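Local structure of putative laminarinase (Phanerochaete chrysosporium, 2W39) at residues G113-I118 against T131-A136. The protein probably hydrolyses O-glycosidic bonds of beta-glucans such as laminarin and lichenin, as an extracellular family 16 glycoside hydrolase of a white-rot fungus. Numbering follows the deposited sequence.
Sequences GGEVDI and TLHTGA. With LGC (D-glucono-1,5-lactone), chain D; BGC (beta-D-glucopyranose), chain B.
Glu115 and His133 lie side by side on adjacent strands of a beta hairpin in the beta-sandwich of this family 16 glycoside hydrolase, where the strand axes run antiparallel at 163°. Glu115 and Asp117, with Glu120, fit the family's Glu-x-Asp-x-x-Glu motif, in which the first glutamate is probably the nucleophile. The register rests on backbone bonds: Asp117 N reaches Thr131 O at 2.8 Å, nearly straight, and Thr131 N returns to Asp117 O. Side chains alternate along each strand, which puts Glu115, Asp117 and His133 on the face that meets the sugar and Val116 and Leu132 on the other, Val116 CG2 lying 3.6 Å from Leu132 CD2.

From CB, which packs on His133 CB, the Glu115 chain runs extended, with CG anti to the backbone N (chi1 171°) and near His133 CD2. Glu115 CD comes to 3.5 Å from His133 CD2, its carboxylate stacked within 11° of the imidazole plane. OE1 overlies the rim of the ring and approaches O2 of the gluconolactone at 2.6 Å; it also accepts a bond from Trp110. Glu115 OE2 lies 2.5 Å from Asp117 OD1 and beside lactone O5 and C1.

His133 ND1 bonds Asn162, and NE2 makes a weak, bent bond to Asp117 OD2. An alanine at His133 would probably remove the ring stacked on the Glu115 carboxylate, leave Asn162 OD1 without its ND1 partner and cost Asp117 OD2 a weak donor. Lactone and glucose are modelled on top of each other here, as alternative occupants of the site; on the lactone, the carbonyl oxygen O1 stands 2.8 Å from His133 NE2.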
loop_
_atom_site.group_PDB
_atom_site.type_symbol
_atom_site.label_atom_id
_atom_site.label_comp_id
_atom_site.label_asym_id
_atom_site.label_seq_id
_atom_site.Cartn_x
_atom_site.Cartn_y
_atom_site.Cartn_z
ATOM N N GLY A 113 14.254 7.054 7.954
ATOM C CA GLY A 113 13.035 7.165 8.754
ATOM C C GLY A 113 12.110 5.971 8.614
ATOM O O GLY A 113 11.000 5.967 9.164
ATOM N N GLY A 114 12.564 4.957 7.878
ATOM C CA GLY A 114 11.819 3.727 7.706
ATOM C C GLY A 114 10.767 3.810 6.611
ATOM O O GLY A 114 10.407 4.881 6.104
ATOM N N GLU A 115 10.274 2.629 6.263
ATOM C CA GLU A 115 9.169 2.451 5.325
ATOM C C GLU A 115 8.484 1.158 5.717
ATOM O O GLU A 115 9.156 0.147 5.960
ATOM C CB GLU A 115 9.685 2.344 3.885
ATOM C CG GLU A 115 8.625 1.942 2.871
ATOM C CD GLU A 115 9.148 1.787 1.459
ATOM O OE1 GLU A 115 10.295 2.187 1.169
ATOM O OE2 GLU A 115 8.392 1.287 0.602
ATOM N N VAL A 116 7.159 1.171 5.816
ATOM C CA VAL A 116 6.396 -0.070 5.956
ATOM C C VAL A 116 5.358 -0.131 4.853
ATOM O O VAL A 116 4.487 0.745 4.737
ATOM C CB VAL A 116 5.747 -0.262 7.363
ATOM C CG1 VAL A 116 4.957 0.980 7.796
ATOM C CG2 VAL A 116 4.865 -1.517 7.353
ATOM N N ASP A 117 5.462 -1.175 4.042
ATOM C CA ASP A 117 4.513 -1.419 2.956
ATOM C C ASP A 117 3.455 -2.357 3.476
ATOM O O ASP A 117 3.766 -3.462 3.916
ATOM C CB ASP A 117 5.229 -2.017 1.746
ATOM C CG ASP A 117 6.417 -1.177 1.319
ATOM O OD1 ASP A 117 6.251 0.061 1.173
ATOM O OD2 ASP A 117 7.512 -1.717 1.178
ATOM N N ILE A 118 2.205 -1.891 3.458
ATOM C CA ILE A 118 1.080 -2.615 4.039
ATOM C C ILE A 118 0.335 -3.414 2.966
ATOM O O ILE A 118 0.058 -4.602 3.155
ATOM C CB ILE A 118 0.136 -1.624 4.768
ATOM C CG1 ILE A 118 0.913 -0.871 5.859
ATOM C CG2 ILE A 118 -1.063 -2.371 5.328
ATOM C CD1 ILE A 118 0.169 0.343 6.443
ATOM N N THR A 131 6.266 -5.357 3.932
ATOM C CA THR A 131 7.725 -5.242 3.882
ATOM C C THR A 131 8.180 -4.021 4.652
ATOM O O THR A 131 7.556 -2.955 4.569
ATOM C CB THR A 131 8.171 -5.097 2.411
ATOM O OG1 THR A 131 7.595 -6.146 1.626
ATOM C CG2 THR A 131 9.669 -5.157 2.265
ATOM N N LEU A 132 9.302 -4.167 5.360
ATOM C CA LEU A 132 9.979 -2.984 5.899
ATOM C C LEU A 132 11.224 -2.679 5.090
ATOM O O LEU A 132 11.937 -3.596 4.648
ATOM C CB LEU A 132 10.415 -3.161 7.355
ATOM C CG LEU A 132 9.377 -3.677 8.341
ATOM C CD1 LEU A 132 9.942 -3.641 9.743
ATOM C CD2 LEU A 132 8.068 -2.908 8.277
ATOM N N HIS A 133 11.499 -1.392 4.923
ATOM C CA HIS A 133 12.763 -0.920 4.345
ATOM C C HIS A 133 13.361 0.050 5.346
ATOM O O HIS A 133 12.686 0.982 5.782
ATOM C CB HIS A 133 12.523 -0.164 3.033
ATOM C CG HIS A 133 11.788 -0.941 1.990
ATOM N ND1 HIS A 133 12.355 -1.300 0.789
ATOM C CD2 HIS A 133 10.510 -1.388 1.947
ATOM C CE1 HIS A 133 11.466 -1.951 0.058
ATOM N NE2 HIS A 133 10.340 -2.023 0.741
ATOM N N THR A 134 14.624 -0.179 5.710
ATOM C CA THR A 134 15.289 0.609 6.738
ATOM C C THR A 134 16.727 0.881 6.323
ATOM O O THR A 134 17.216 0.372 5.302
ATOM C CB THR A 134 15.308 -0.128 8.102
ATOM O OG1 THR A 134 16.144 -1.289 7.998
ATOM C CG2 THR A 134 13.916 -0.545 8.550
ATOM N N GLY A 135 17.409 1.654 7.153
ATOM C CA GLY A 135 18.873 1.702 7.133
ATOM C C GLY A 135 19.511 0.529 7.864
ATOM O O GLY A 135 18.883 -0.497 8.154
ATOM N N ALA A 136 20.794 0.691 8.167
ATOM C CA ALA A 136 21.634 -0.391 8.651
ATOM C C ALA A 136 21.188 -1.004 9.965
ATOM O O ALA A 136 20.590 -0.324 10.816
ATOM C CB ALA A 136 23.072 0.093 8.777
HETATM C C1 LGC D . 8.857 0.236 -1.870
HETATM C C2 LGC D . 9.860 1.276 -2.269
HETATM O O5 LGC D . 7.419 0.496 -1.814
HETATM O O1 LGC D . 9.240 -0.889 -1.589
HETATM O O2 LGC D . 10.887 1.396 -1.265
HETATM C C3 LGC D . 9.174 2.620 -2.544
HETATM O O3 LGC D . 10.028 3.450 -3.349
HETATM C C4 LGC D . 7.833 2.392 -3.240
HETATM O O4 LGC D . 7.297 3.611 -3.744
HETATM C C5 LGC D . 6.896 1.773 -2.210
HETATM C C6 LGC D . 5.458 1.563 -2.675
HETATM O O6 LGC D . 5.378 0.791 -3.882
HETATM C C2 BGC B . 9.654 0.921 -2.459
HETATM C C3 BGC B . 9.181 2.375 -2.533
HETATM C C4 BGC B . 7.841 2.410 -3.249
HETATM C C5 BGC B . 6.837 1.727 -2.332
HETATM C C6 BGC B . 5.426 1.792 -2.901
HETATM C C1 BGC B . 8.551 -0.118 -2.169
HETATM O O1 BGC B . 8.634 -1.179 -3.138
HETATM O O2 BGC B . 10.689 0.805 -1.468
HETATM O O3 BGC B . 10.153 3.200 -3.201
HETATM O O4 BGC B . 7.436 3.749 -3.524
HETATM O O5 BGC B . 7.186 0.348 -2.126
HETATM O O6 BGC B . 5.252 0.755 -3.875
#